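Local coordinates for protein prolyl-ACP dehydrogenase (Oscillatoria sp., PDB 4IRN) that probably oxidises a prolyl group carried on an acyl carrier protein, using FAD, during biosynthesis of the cyanotoxin anatoxin-a, at residues Phe282-Ala287 / Ile394-Tyr399; Trp278-Ile283 / Ser403-Val408; Gly289-Leu294 / Leu358-Ala363. All coordinates share one frame; numbering follows the deposited sequence.

Contact 1. Residues Phe282-Ala287 / Ile394-Tyr399; sequences FILAAA and IASKFY. With FAD (flavin-adenine dinucleotide), chain I.
I283 and L284 pack on S396 and Y399 in a buried, mostly apolar contact inside the helical C-terminal domain of an acyl-CoA dehydrogenase fold. I283 and L284 lie in the type I turn F282-A285, where the chain passes from helix 268-282 to helix 285-304. S396 and Y399 lie where the chain leaves helix 386-395. Y399 buries the most surface of the four, and L284 comes next. The CG of Y399 stands between the backbone N and the carbonyl carbon (chi1 65°), which folds the ring back over its own chain. S396 CA then sits 3.6 Å above the ring plane, offset toward the rim. I283 comes to the ring edge, near its plane, with CG2 3.7 Å from Y399 CE1. L284 approaches the same ring obliquely. Its CD2 methyl lies 3.6 Å from S396 CB and makes an equally close approach to Y399 OH. S396 meets the leucine through its CB; its OG bonds to A393 O. A water adds a polar bridge. It donates to I283 O over 3.0 Å and hydrogen-bonds to Y399 OH over 2.8 Å. Two amides, F398 N and Y399 N, bond to A395 O and shape the chain after the helix. F122 stacks on the Y399 ring. From helix 350-375, N357 packs on I283 and I360 on L284. K397 NZ makes a salt bridge to E373 of the second subunit. The Y399-bearing segment also reaches the cofactor: FAD O3' donates a 3.0 Å hydrogen bond to F398 O.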
loop_
_atom_site.group_PDB
_atom_site.type_symbol
_atom_site.label_atom_id
_atom_site.label_comp_id
_atom_site.label_asym_id
_atom_site.label_seq_id
_atom_site.Cartn_x
_atom_site.Cartn_y
_atom_site.Cartn_z
ATOM N N PHE A 282 -17.167 4.769 19.068
ATOM C CA PHE A 282 -18.515 4.287 18.768
ATOM C C PHE A 282 -19.292 4.897 17.602
ATOM O O PHE A 282 -20.315 4.328 17.210
ATOM C CB PHE A 282 -19.346 4.188 20.059
ATOM C CG PHE A 282 -18.637 3.377 21.119
ATOM C CD1 PHE A 282 -18.537 1.997 21.009
ATOM C CD2 PHE A 282 -18.002 3.999 22.185
ATOM C CE1 PHE A 282 -17.830 1.261 21.947
ATOM C CE2 PHE A 282 -17.301 3.257 23.127
ATOM C CZ PHE A 282 -17.218 1.895 22.998
ATOM N N ILE A 283 -18.819 6.022 17.031
ATOM C CA ILE A 283 -19.474 6.653 15.878
ATOM C C ILE A 283 -19.425 5.739 14.630
ATOM O O ILE A 283 -20.314 5.819 13.781
ATOM C CB ILE A 283 -18.939 8.095 15.610
ATOM C CG1 ILE A 283 -19.963 8.961 14.861
ATOM C CG2 ILE A 283 -17.558 8.113 14.921
ATOM C CD1 ILE A 283 -20.064 10.392 15.372
ATOM N N LEU A 284 -18.403 4.864 14.547
ATOM C CA LEU A 284 -18.175 3.960 13.422
ATOM C C LEU A 284 -18.586 2.509 13.692
ATOM O O LEU A 284 -18.260 1.626 12.897
ATOM C CB LEU A 284 -16.706 4.059 12.942
ATOM C CG LEU A 284 -16.258 5.384 12.302
ATOM C CD1 LEU A 284 -14.808 5.305 11.867
ATOM C CD2 LEU A 284 -17.129 5.754 11.114
ATOM N N ALA A 285 -19.323 2.267 14.796
ATOM C CA ALA A 285 -19.815 0.940 15.167
ATOM C C ALA A 285 -20.758 0.421 14.080
ATOM O O ALA A 285 -20.658 -0.743 13.682
ATOM C CB ALA A 285 -20.536 1.003 16.504
ATOM N N ALA A 286 -21.637 1.306 13.567
ATOM C CA ALA A 286 -22.598 0.988 12.513
ATOM C C ALA A 286 -21.934 0.818 11.150
ATOM O O ALA A 286 -22.436 0.049 10.334
ATOM C CB ALA A 286 -23.663 2.047 12.451
ATOM N N ALA A 287 -20.795 1.517 10.916
ATOM C CA ALA A 287 -19.993 1.445 9.687
ATOM C C ALA A 287 -19.476 0.018 9.467
ATOM O O ALA A 287 -19.395 -0.423 8.319
ATOM C CB ALA A 287 -18.831 2.420 9.754
ATOM N N ILE A 394 -16.123 8.647 3.211
ATOM C CA ILE A 394 -15.059 9.657 3.271
ATOM C C ILE A 394 -15.181 10.566 4.494
ATOM O O ILE A 394 -14.172 10.839 5.142
ATOM C CB ILE A 394 -14.918 10.442 1.938
ATOM C CG1 ILE A 394 -14.490 9.485 0.804
ATOM C CG2 ILE A 394 -13.923 11.612 2.064
ATOM C CD1 ILE A 394 -14.774 9.962 -0.549
ATOM N N ALA A 395 -16.415 10.991 4.829
ATOM C CA ALA A 395 -16.721 11.856 5.973
ATOM C C ALA A 395 -16.024 11.405 7.262
ATOM O O ALA A 395 -15.495 12.247 7.989
ATOM C CB ALA A 395 -18.221 11.922 6.192
ATOM N N SER A 396 -15.977 10.067 7.498
ATOM C CA SER A 396 -15.368 9.416 8.664
ATOM C C SER A 396 -13.887 9.728 8.840
ATOM O O SER A 396 -13.375 9.593 9.946
ATOM C CB SER A 396 -15.604 7.908 8.625
ATOM O OG SER A 396 -14.862 7.284 7.590
ATOM N N LYS A 397 -13.213 10.161 7.758
ATOM C CA LYS A 397 -11.794 10.536 7.734
ATOM C C LYS A 397 -11.602 11.977 8.228
ATOM O O LYS A 397 -10.458 12.404 8.417
ATOM C CB LYS A 397 -11.208 10.363 6.322
ATOM C CG LYS A 397 -11.105 8.908 5.893
ATOM C CD LYS A 397 -10.414 8.735 4.572
ATOM C CE LYS A 397 -8.935 8.520 4.722
ATOM N NZ LYS A 397 -8.355 8.111 3.423
ATOM N N PHE A 398 -12.724 12.717 8.450
ATOM C CA PHE A 398 -12.708 14.114 8.902
ATOM C C PHE A 398 -13.417 14.355 10.233
ATOM O O PHE A 398 -12.854 15.053 11.086
ATOM C CB PHE A 398 -13.192 15.062 7.797
ATOM C CG PHE A 398 -12.447 14.849 6.502
ATOM C CD1 PHE A 398 -11.103 15.189 6.390
ATOM C CD2 PHE A 398 -13.067 14.243 5.417
ATOM C CE1 PHE A 398 -10.404 14.962 5.208
ATOM C CE2 PHE A 398 -12.370 14.018 4.230
ATOM C CZ PHE A 398 -11.041 14.375 4.138
ATOM N N TYR A 399 -14.628 13.773 10.438
ATOM C CA TYR A 399 -15.297 13.920 11.731
ATOM C C TYR A 399 -14.637 13.013 12.762
ATOM O O TYR A 399 -14.010 12.015 12.380
ATOM C CB TYR A 399 -16.825 13.771 11.658
ATOM C CG TYR A 399 -17.351 12.414 11.257
ATOM C CD1 TYR A 399 -17.378 11.358 12.165
ATOM C CD2 TYR A 399 -17.971 12.224 10.027
ATOM C CE1 TYR A 399 -17.910 10.120 11.819
ATOM C CE2 TYR A 399 -18.525 10.994 9.678
ATOM C CZ TYR A 399 -18.482 9.942 10.571
ATOM O OH TYR A 399 -19.025 8.734 10.214
HETATM P PA FAD I . -7.461 21.176 9.816
HETATM O O1A FAD I . -7.589 20.870 11.256
HETATM O O2A FAD I . -7.526 22.598 9.280
HETATM O O5B FAD I . -6.067 20.658 9.286
HETATM C C5B FAD I . -5.759 20.728 7.884
HETATM C C4B FAD I . -5.018 19.474 7.504
HETATM O O4B FAD I . -3.721 19.481 8.123
HETATM C C3B FAD I . -5.714 18.165 7.881
HETATM O O3B FAD I . -5.978 17.418 6.703
HETATM C C2B FAD I . -4.756 17.443 8.843
HETATM O O2B FAD I . -4.458 16.147 8.347
HETATM C C1B FAD I . -3.470 18.270 8.812
HETATM N N9A FAD I . -2.926 18.583 10.134
HETATM C C8A FAD I . -3.358 19.560 10.990
HETATM N N7A FAD I . -2.724 19.582 12.138
HETATM C C5A FAD I . -1.810 18.549 12.034
HETATM C C6A FAD I . -0.837 18.038 12.928
HETATM N N6A FAD I . -0.614 18.531 14.148
HETATM N N1A FAD I . -0.100 16.983 12.517
HETATM C C2A FAD I . -0.313 16.488 11.296
HETATM N N3A FAD I . -1.186 16.895 10.369
HETATM C C4A FAD I . -1.916 17.926 10.797
HETATM N N1 FAD I . -16.881 19.551 14.735
HETATM C C2 FAD I . -17.625 19.860 15.851
HETATM O O2 FAD I . -17.130 20.496 16.781
HETATM N N3 FAD I . -18.962 19.476 15.933
HETATM C C4 FAD I . -19.656 18.789 14.966
HETATM O O4 FAD I . -20.840 18.504 15.147
HETATM C C4X FAD I . -18.872 18.465 13.773
HETATM N N5 FAD I . -19.474 17.838 12.787
HETATM C C5X FAD I . -18.735 17.593 11.629
HETATM C C6 FAD I . -19.361 16.924 10.574
HETATM C C7 FAD I . -18.680 16.630 9.398
HETATM C C7M FAD I . -19.363 15.827 8.321
HETATM C C8 FAD I . -17.334 17.035 9.260
HETATM C C8M FAD I . -16.545 16.737 8.012
HETATM C C9 FAD I . -16.714 17.716 10.300
HETATM C C9A FAD I . -17.380 17.999 11.489
HETATM N N10 FAD I . -16.767 18.677 12.580
HETATM C C10 FAD I . -17.473 18.906 13.734
HETATM C "C1'" FAD I . -15.393 19.203 12.417
HETATM C "C2'" FAD I . -14.410 18.052 12.260
HETATM O "O2'" FAD I . -14.118 17.437 13.513
HETATM C "C3'" FAD I . -13.144 18.522 11.545
HETATM O "O3'" FAD I . -13.060 17.886 10.272
HETATM C "C4'" FAD I . -11.848 18.280 12.322
HETATM O "O4'" FAD I . -11.900 18.958 13.579
HETATM C "C5'" FAD I . -10.603 18.633 11.530
HETATM O "O5'" FAD I . -10.533 20.051 11.304
HETATM P P FAD I . -10.266 20.612 9.822
HETATM O O1P FAD I . -10.988 19.823 8.796
HETATM O O2P FAD I . -10.625 22.048 10.116
HETATM O O3P FAD I . -8.787 20.469 9.225
HETATM O O HOH W 1 -21.207 7.484 11.485
#

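Contact 2. Residues Trp278-Ile283 / Ser403-Val408; sequences WERGFI and SEIQRV. With FAD (flavin-adenine dinucleotide), chain I.
R280, Q406 and I405 make this contact between helix 268-282 and helix 403-414 of the C-terminal domain. R280 points its CB toward the other helix and runs out extended from CG to NE (chi3 -177°). Q406 is bent at chi2 (-82°), which brings its amide back to the arginine. The two side chains slide past each other in opposite directions. Q406 OE1 lies over one face of the guanidinium, 3.5 Å from R280 CD and 3.6 Å from R280 NE. The amide and guanidinium planes are 64° apart, so the two groups are not stacked flat. I405 crosses R280 at about a right angle, its CG2 methyl 3.8 Å from R280 NH2. Its other branch lines the FAD pocket, with I405 CD1 3.9 Å from FAD C5A of the adenine, and the contact joins R280 to that wall. Two nitrogens of R280 bond outside the segments: NE donates to S400 O and NH1 pairs with S354 OG. Q406 NE2 reaches the same S400 O by a weak bond. R280 is therefore held by partners outside helix 403-414, while the glutamine oxygen over its face probably adds a mild electrostatic attraction to the packing.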
loop_
_atom_site.group_PDB
_atom_site.type_symbol
_atom_site.label_atom_id
_atom_site.label_comp_id
_atom_site.label_asym_id
_atom_site.label_seq_id
_atom_site.Cartn_x
_atom_site.Cartn_y
_atom_site.Cartn_z
ATOM N N TRP A 278 -15.786 8.363 23.591
ATOM C CA TRP A 278 -17.053 7.772 23.167
ATOM C C TRP A 278 -17.300 7.965 21.689
ATOM O O TRP A 278 -17.786 7.040 21.028
ATOM C CB TRP A 278 -18.228 8.333 23.987
ATOM C CG TRP A 278 -18.190 7.943 25.439
ATOM C CD1 TRP A 278 -17.762 8.712 26.479
ATOM C CD2 TRP A 278 -18.531 6.667 25.999
ATOM N NE1 TRP A 278 -17.816 7.996 27.652
ATOM C CE2 TRP A 278 -18.291 6.740 27.388
ATOM C CE3 TRP A 278 -19.005 5.462 25.461
ATOM C CZ2 TRP A 278 -18.518 5.663 28.246
ATOM C CZ3 TRP A 278 -19.255 4.398 26.318
ATOM C CH2 TRP A 278 -19.011 4.506 27.692
ATOM N N GLU A 279 -16.959 9.159 21.163
ATOM C CA GLU A 279 -17.161 9.492 19.753
ATOM C C GLU A 279 -16.311 8.617 18.840
ATOM O O GLU A 279 -16.869 7.828 18.082
ATOM C CB GLU A 279 -16.893 10.975 19.499
ATOM C CG GLU A 279 -17.609 11.540 18.283
ATOM C CD GLU A 279 -17.291 12.996 17.993
ATOM O OE1 GLU A 279 -17.229 13.801 18.952
ATOM O OE2 GLU A 279 -17.122 13.337 16.799
ATOM N N ARG A 280 -14.978 8.710 18.956
ATOM C CA ARG A 280 -14.018 7.955 18.140
ATOM C C ARG A 280 -14.253 6.454 18.151
ATOM O O ARG A 280 -14.204 5.825 17.096
ATOM C CB ARG A 280 -12.561 8.279 18.532
ATOM C CG ARG A 280 -12.123 9.663 18.107
ATOM C CD ARG A 280 -10.824 10.062 18.758
ATOM N NE ARG A 280 -10.454 11.431 18.399
ATOM C CZ ARG A 280 -9.310 12.014 18.740
ATOM N NH1 ARG A 280 -8.408 11.354 19.454
ATOM N NH2 ARG A 280 -9.052 13.254 18.355
ATOM N N GLY A 281 -14.540 5.907 19.327
ATOM C CA GLY A 281 -14.751 4.479 19.494
ATOM C C GLY A 281 -16.096 3.935 19.056
ATOM O O GLY A 281 -16.185 2.749 18.733
ATOM N N PHE A 282 -17.167 4.769 19.068
ATOM C CA PHE A 282 -18.515 4.287 18.768
ATOM C C PHE A 282 -19.292 4.897 17.602
ATOM O O PHE A 282 -20.315 4.328 17.210
ATOM C CB PHE A 282 -19.346 4.188 20.059
ATOM C CG PHE A 282 -18.637 3.377 21.119
ATOM C CD1 PHE A 282 -18.537 1.997 21.009
ATOM C CD2 PHE A 282 -18.002 3.999 22.185
ATOM C CE1 PHE A 282 -17.830 1.261 21.947
ATOM C CE2 PHE A 282 -17.301 3.257 23.127
ATOM C CZ PHE A 282 -17.218 1.895 22.998
ATOM N N ILE A 283 -18.819 6.022 17.031
ATOM C CA ILE A 283 -19.474 6.653 15.878
ATOM C C ILE A 283 -19.425 5.739 14.630
ATOM O O ILE A 283 -20.314 5.819 13.781
ATOM C CB ILE A 283 -18.939 8.095 15.610
ATOM C CG1 ILE A 283 -19.963 8.961 14.861
ATOM C CG2 ILE A 283 -17.558 8.113 14.921
ATOM C CD1 ILE A 283 -20.064 10.392 15.372
ATOM N N SER A 403 -7.339 11.407 10.099
ATOM C CA SER A 403 -6.462 10.233 10.199
ATOM C C SER A 403 -5.082 10.607 10.759
ATOM O O SER A 403 -4.554 9.887 11.608
ATOM C CB SER A 403 -6.344 9.540 8.847
ATOM O OG SER A 403 -7.610 9.057 8.425
ATOM N N GLU A 404 -4.553 11.772 10.337
ATOM C CA GLU A 404 -3.271 12.337 10.761
ATOM C C GLU A 404 -3.272 12.674 12.254
ATOM O O GLU A 404 -2.284 12.399 12.930
ATOM C CB GLU A 404 -2.924 13.583 9.927
ATOM C CG GLU A 404 -2.694 13.314 8.446
ATOM C CD GLU A 404 -3.919 13.024 7.594
ATOM O OE1 GLU A 404 -4.934 13.744 7.731
ATOM O OE2 GLU A 404 -3.857 12.077 6.777
ATOM N N ILE A 405 -4.378 13.249 12.764
ATOM C CA ILE A 405 -4.567 13.613 14.170
ATOM C C ILE A 405 -4.525 12.395 15.065
ATOM O O ILE A 405 -3.829 12.429 16.081
ATOM C CB ILE A 405 -5.837 14.496 14.368
ATOM C CG1 ILE A 405 -5.568 15.946 13.938
ATOM C CG2 ILE A 405 -6.442 14.431 15.794
ATOM C CD1 ILE A 405 -4.194 16.573 14.389
ATOM N N GLN A 406 -5.234 11.316 14.670
ATOM C CA GLN A 406 -5.278 10.042 15.404
ATOM C C GLN A 406 -3.865 9.481 15.526
ATOM O O GLN A 406 -3.467 9.080 16.614
ATOM C CB GLN A 406 -6.164 8.998 14.693
ATOM C CG GLN A 406 -7.462 9.521 14.088
ATOM C CD GLN A 406 -8.632 9.669 15.041
ATOM O OE1 GLN A 406 -8.627 9.198 16.175
ATOM N NE2 GLN A 406 -9.736 10.161 14.506
ATOM N N ARG A 407 -3.097 9.492 14.404
ATOM C CA ARG A 407 -1.703 9.032 14.331
ATOM C C ARG A 407 -0.847 9.814 15.322
ATOM O O ARG A 407 -0.057 9.204 16.044
ATOM C CB ARG A 407 -1.158 9.192 12.910
ATOM C CG ARG A 407 -1.809 8.267 11.897
ATOM C CD ARG A 407 -1.297 8.500 10.497
ATOM N NE ARG A 407 -2.122 7.844 9.490
ATOM C CZ ARG A 407 -2.034 6.559 9.162
ATOM N NH1 ARG A 407 -1.163 5.768 9.775
ATOM N NH2 ARG A 407 -2.824 6.052 8.224
ATOM N N VAL A 408 -1.049 11.160 15.396
ATOM C CA VAL A 408 -0.337 12.049 16.322
ATOM C C VAL A 408 -0.708 11.669 17.776
ATOM O O VAL A 408 0.191 11.563 18.615
ATOM C CB VAL A 408 -0.589 13.550 15.999
ATOM C CG1 VAL A 408 -0.110 14.465 17.122
ATOM C CG2 VAL A 408 0.061 13.944 14.675
HETATM P PA FAD I . -7.461 21.176 9.816
HETATM O O1A FAD I . -7.589 20.870 11.256
HETATM O O2A FAD I . -7.526 22.598 9.280
HETATM O O5B FAD I . -6.067 20.658 9.286
HETATM C C5B FAD I . -5.759 20.728 7.884
HETATM C C4B FAD I . -5.018 19.474 7.504
HETATM O O4B FAD I . -3.721 19.481 8.123
HETATM C C3B FAD I . -5.714 18.165 7.881
HETATM O O3B FAD I . -5.978 17.418 6.703
HETATM C C2B FAD I . -4.756 17.443 8.843
HETATM O O2B FAD I . -4.458 16.147 8.347
HETATM C C1B FAD I . -3.470 18.270 8.812
HETATM N N9A FAD I . -2.926 18.583 10.134
HETATM C C8A FAD I . -3.358 19.560 10.990
HETATM N N7A FAD I . -2.724 19.582 12.138
HETATM C C5A FAD I . -1.810 18.549 12.034
HETATM C C6A FAD I . -0.837 18.038 12.928
HETATM N N6A FAD I . -0.614 18.531 14.148
HETATM N N1A FAD I . -0.100 16.983 12.517
HETATM C C2A FAD I . -0.313 16.488 11.296
HETATM N N3A FAD I . -1.186 16.895 10.369
HETATM C C4A FAD I . -1.916 17.926 10.797
HETATM N N1 FAD I . -16.881 19.551 14.735
HETATM C C2 FAD I . -17.625 19.860 15.851
HETATM O O2 FAD I . -17.130 20.496 16.781
HETATM N N3 FAD I . -18.962 19.476 15.933
HETATM C C4 FAD I . -19.656 18.789 14.966
HETATM O O4 FAD I . -20.840 18.504 15.147
HETATM C C4X FAD I . -18.872 18.465 13.773
HETATM N N5 FAD I . -19.474 17.838 12.787
HETATM C C5X FAD I . -18.735 17.593 11.629
HETATM C C6 FAD I . -19.361 16.924 10.574
HETATM C C7 FAD I . -18.680 16.630 9.398
HETATM C C7M FAD I . -19.363 15.827 8.321
HETATM C C8 FAD I . -17.334 17.035 9.260
HETATM C C8M FAD I . -16.545 16.737 8.012
HETATM C C9 FAD I . -16.714 17.716 10.300
HETATM C C9A FAD I . -17.380 17.999 11.489
HETATM N N10 FAD I . -16.767 18.677 12.580
HETATM C C10 FAD I . -17.473 18.906 13.734
HETATM C "C1'" FAD I . -15.393 19.203 12.417
HETATM C "C2'" FAD I . -14.410 18.052 12.260
HETATM O "O2'" FAD I . -14.118 17.437 13.513
HETATM C "C3'" FAD I . -13.144 18.522 11.545
HETATM O "O3'" FAD I . -13.060 17.886 10.272
HETATM C "C4'" FAD I . -11.848 18.280 12.322
HETATM O "O4'" FAD I . -11.900 18.958 13.579
HETATM C "C5'" FAD I . -10.603 18.633 11.530
HETATM O "O5'" FAD I . -10.533 20.051 11.304
HETATM P P FAD I . -10.266 20.612 9.822
HETATM O O1P FAD I . -10.988 19.823 8.796
HETATM O O2P FAD I . -10.625 22.048 10.116
HETATM O O3P FAD I . -8.787 20.469 9.225
#

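Contact 3. Residues Gly289-Leu294 / Leu358-Ala363; sequences GTMERL and LYISEA
M291 reaches from helix 285-304 to A363 and I360 on helix 350-375. Its terminal methyl does the closest touching: CE lies 3.8 Å from A363 CB and 3.9 Å from A363 C. The sulfur is looser, with SD 4.5 Å from I360 CG2. The methionine leaves its helix with CB toward the other one, runs straight through chi2 (172°) and bends at chi3 (73°). This bend lays the methyl against the alanine while the sulfur stays beside the isoleucine. The contact is small, burying 108 Å² over both sides, and wholly apolar. M291 accounts for 60 Å² of this, A363 for 30 Å² and I360 for 17 Å². The nearest CA atoms, those of M291 and A363, are 8.7 Å apart, so one long side chain bridges the space between the backbones.

The turn that carries A363 is held by a regular helix bond, A363 N to Y359 O over 2.9 Å. Between I360 and A363, S361 OG bonds to N357 O of the same helix.

Both helices belong to the helical C-terminal domain of the acyl-CoA dehydrogenase fold, and the contact lies away from the FAD pocket. W364 and S367, further along helix 350-375, also pack on M291. Helix 316-344 packs here as well, with L329 on M291, A332 on I360 and R328 on A363. Three helices thus meet round the methionine.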
loop_
_atom_site.group_PDB
_atom_site.type_symbol
_atom_site.label_atom_id
_atom_site.label_comp_id
_atom_site.label_asym_id
_atom_site.label_seq_id
_atom_site.Cartn_x
_atom_site.Cartn_y
_atom_site.Cartn_z
ATOM N N GLY A 289 -21.142 -2.620 10.339
ATOM C CA GLY A 289 -22.354 -3.277 9.850
ATOM C C GLY A 289 -22.556 -3.067 8.365
ATOM O O GLY A 289 -22.902 -4.011 7.646
ATOM N N THR A 290 -22.297 -1.824 7.895
ATOM C CA THR A 290 -22.359 -1.409 6.489
ATOM C C THR A 290 -21.322 -2.208 5.681
ATOM O O THR A 290 -21.626 -2.670 4.580
ATOM C CB THR A 290 -22.125 0.107 6.383
ATOM O OG1 THR A 290 -23.055 0.790 7.230
ATOM C CG2 THR A 290 -22.219 0.632 4.955
ATOM N N MET A 291 -20.114 -2.389 6.256
ATOM C CA MET A 291 -19.017 -3.144 5.666
ATOM C C MET A 291 -19.414 -4.608 5.480
ATOM O O MET A 291 -19.065 -5.202 4.454
ATOM C CB MET A 291 -17.760 -3.038 6.539
ATOM C CG MET A 291 -17.088 -1.662 6.503
ATOM S SD MET A 291 -15.752 -1.470 7.711
ATOM C CE MET A 291 -14.514 -2.477 6.965
ATOM N N GLU A 292 -20.171 -5.178 6.453
ATOM C CA GLU A 292 -20.678 -6.551 6.395
ATOM C C GLU A 292 -21.708 -6.680 5.265
ATOM O O GLU A 292 -21.683 -7.680 4.550
ATOM C CB GLU A 292 -21.289 -6.976 7.742
ATOM C CG GLU A 292 -21.469 -8.480 7.899
ATOM C CD GLU A 292 -22.007 -8.942 9.242
ATOM O OE1 GLU A 292 -21.355 -8.665 10.275
ATOM O OE2 GLU A 292 -23.068 -9.608 9.256
ATOM N N ARG A 293 -22.587 -5.658 5.092
ATOM C CA ARG A 293 -23.604 -5.638 4.034
ATOM C C ARG A 293 -22.971 -5.603 2.641
ATOM O O ARG A 293 -23.374 -6.391 1.783
ATOM C CB ARG A 293 -24.624 -4.491 4.213
ATOM C CG ARG A 293 -25.751 -4.513 3.153
ATOM C CD ARG A 293 -26.804 -3.443 3.334
ATOM N NE ARG A 293 -26.286 -2.104 3.077
ATOM C CZ ARG A 293 -26.095 -1.183 4.013
ATOM N NH1 ARG A 293 -26.391 -1.443 5.279
ATOM N NH2 ARG A 293 -25.611 0.007 3.690
ATOM N N LEU A 294 -21.978 -4.730 2.434
ATOM C CA LEU A 294 -21.259 -4.610 1.158
ATOM C C LEU A 294 -20.441 -5.833 0.805
ATOM O O LEU A 294 -20.275 -6.115 -0.366
ATOM C CB LEU A 294 -20.372 -3.356 1.102
ATOM C CG LEU A 294 -21.000 -1.988 1.436
ATOM C CD1 LEU A 294 -19.933 -0.920 1.446
ATOM C CD2 LEU A 294 -22.140 -1.627 0.485
ATOM N N LEU A 358 -9.215 5.479 13.449
ATOM C CA LEU A 358 -8.211 5.522 12.387
ATOM C C LEU A 358 -8.326 4.293 11.476
ATOM O O LEU A 358 -8.367 4.448 10.253
ATOM C CB LEU A 358 -6.782 5.686 12.965
ATOM C CG LEU A 358 -5.565 5.479 12.033
ATOM C CD1 LEU A 358 -5.419 6.607 11.032
ATOM C CD2 LEU A 358 -4.297 5.392 12.830
ATOM N N TYR A 359 -8.418 3.083 12.069
ATOM C CA TYR A 359 -8.538 1.850 11.304
ATOM C C TYR A 359 -9.862 1.738 10.535
ATOM O O TYR A 359 -9.824 1.543 9.327
ATOM C CB TYR A 359 -8.293 0.588 12.160
ATOM C CG TYR A 359 -8.232 -0.656 11.305
ATOM C CD1 TYR A 359 -7.044 -1.037 10.686
ATOM C CD2 TYR A 359 -9.385 -1.373 11.001
ATOM C CE1 TYR A 359 -7.001 -2.111 9.802
ATOM C CE2 TYR A 359 -9.360 -2.435 10.100
ATOM C CZ TYR A 359 -8.161 -2.811 9.514
ATOM O OH TYR A 359 -8.097 -3.898 8.676
ATOM N N ILE A 360 -10.999 1.801 11.229
ATOM C CA ILE A 360 -12.340 1.648 10.662
ATOM C C ILE A 360 -12.674 2.643 9.550
ATOM O O ILE A 360 -13.253 2.233 8.552
ATOM C CB ILE A 360 -13.444 1.510 11.757
ATOM C CG1 ILE A 360 -13.092 0.356 12.730
ATOM C CG2 ILE A 360 -14.839 1.320 11.117
ATOM C CD1 ILE A 360 -13.900 0.250 13.984
ATOM N N SER A 361 -12.296 3.937 9.714
ATOM C CA SER A 361 -12.587 4.972 8.731
ATOM C C SER A 361 -11.909 4.690 7.414
ATOM O O SER A 361 -12.536 4.848 6.359
ATOM C CB SER A 361 -12.175 6.342 9.256
ATOM O OG SER A 361 -10.789 6.391 9.535
ATOM N N GLU A 362 -10.646 4.246 7.469
ATOM C CA GLU A 362 -9.859 3.917 6.282
ATOM C C GLU A 362 -10.267 2.586 5.673
ATOM O O GLU A 362 -10.260 2.449 4.453
ATOM C CB GLU A 362 -8.367 3.930 6.583
ATOM C CG GLU A 362 -7.802 5.325 6.773
ATOM C CD GLU A 362 -6.377 5.394 7.298
ATOM O OE1 GLU A 362 -5.725 4.343 7.509
ATOM O OE2 GLU A 362 -5.895 6.536 7.455
ATOM N N ALA A 363 -10.601 1.606 6.526
ATOM C CA ALA A 363 -11.069 0.288 6.132
ATOM C C ALA A 363 -12.393 0.416 5.359
ATOM O O ALA A 363 -12.568 -0.232 4.320
ATOM C CB ALA A 363 -11.267 -0.570 7.370
#

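All three contacts lie within the C-terminal domain. Contacts 1 and 2 share F282 and I283, lie about 9 Å apart between centres, and both touch FAD: contact 1 at the ribityl chain and the dimethylbenzene end of the flavin, contact 2 at the adenosine end. Contact 3 is away from the cofactor, its centre about 9 Å from that of contact 1 and about 14 Å from that of contact 2. L284 links contacts 1 and 3, with its CB 3.8 Å from I360 CG2. Contacts 2 and 3 are joined by a long, weak ion pair, R407 NH2 to E362 OE2, at 3.2 Å. Helix 350-375 thus touches residues of both other contacts.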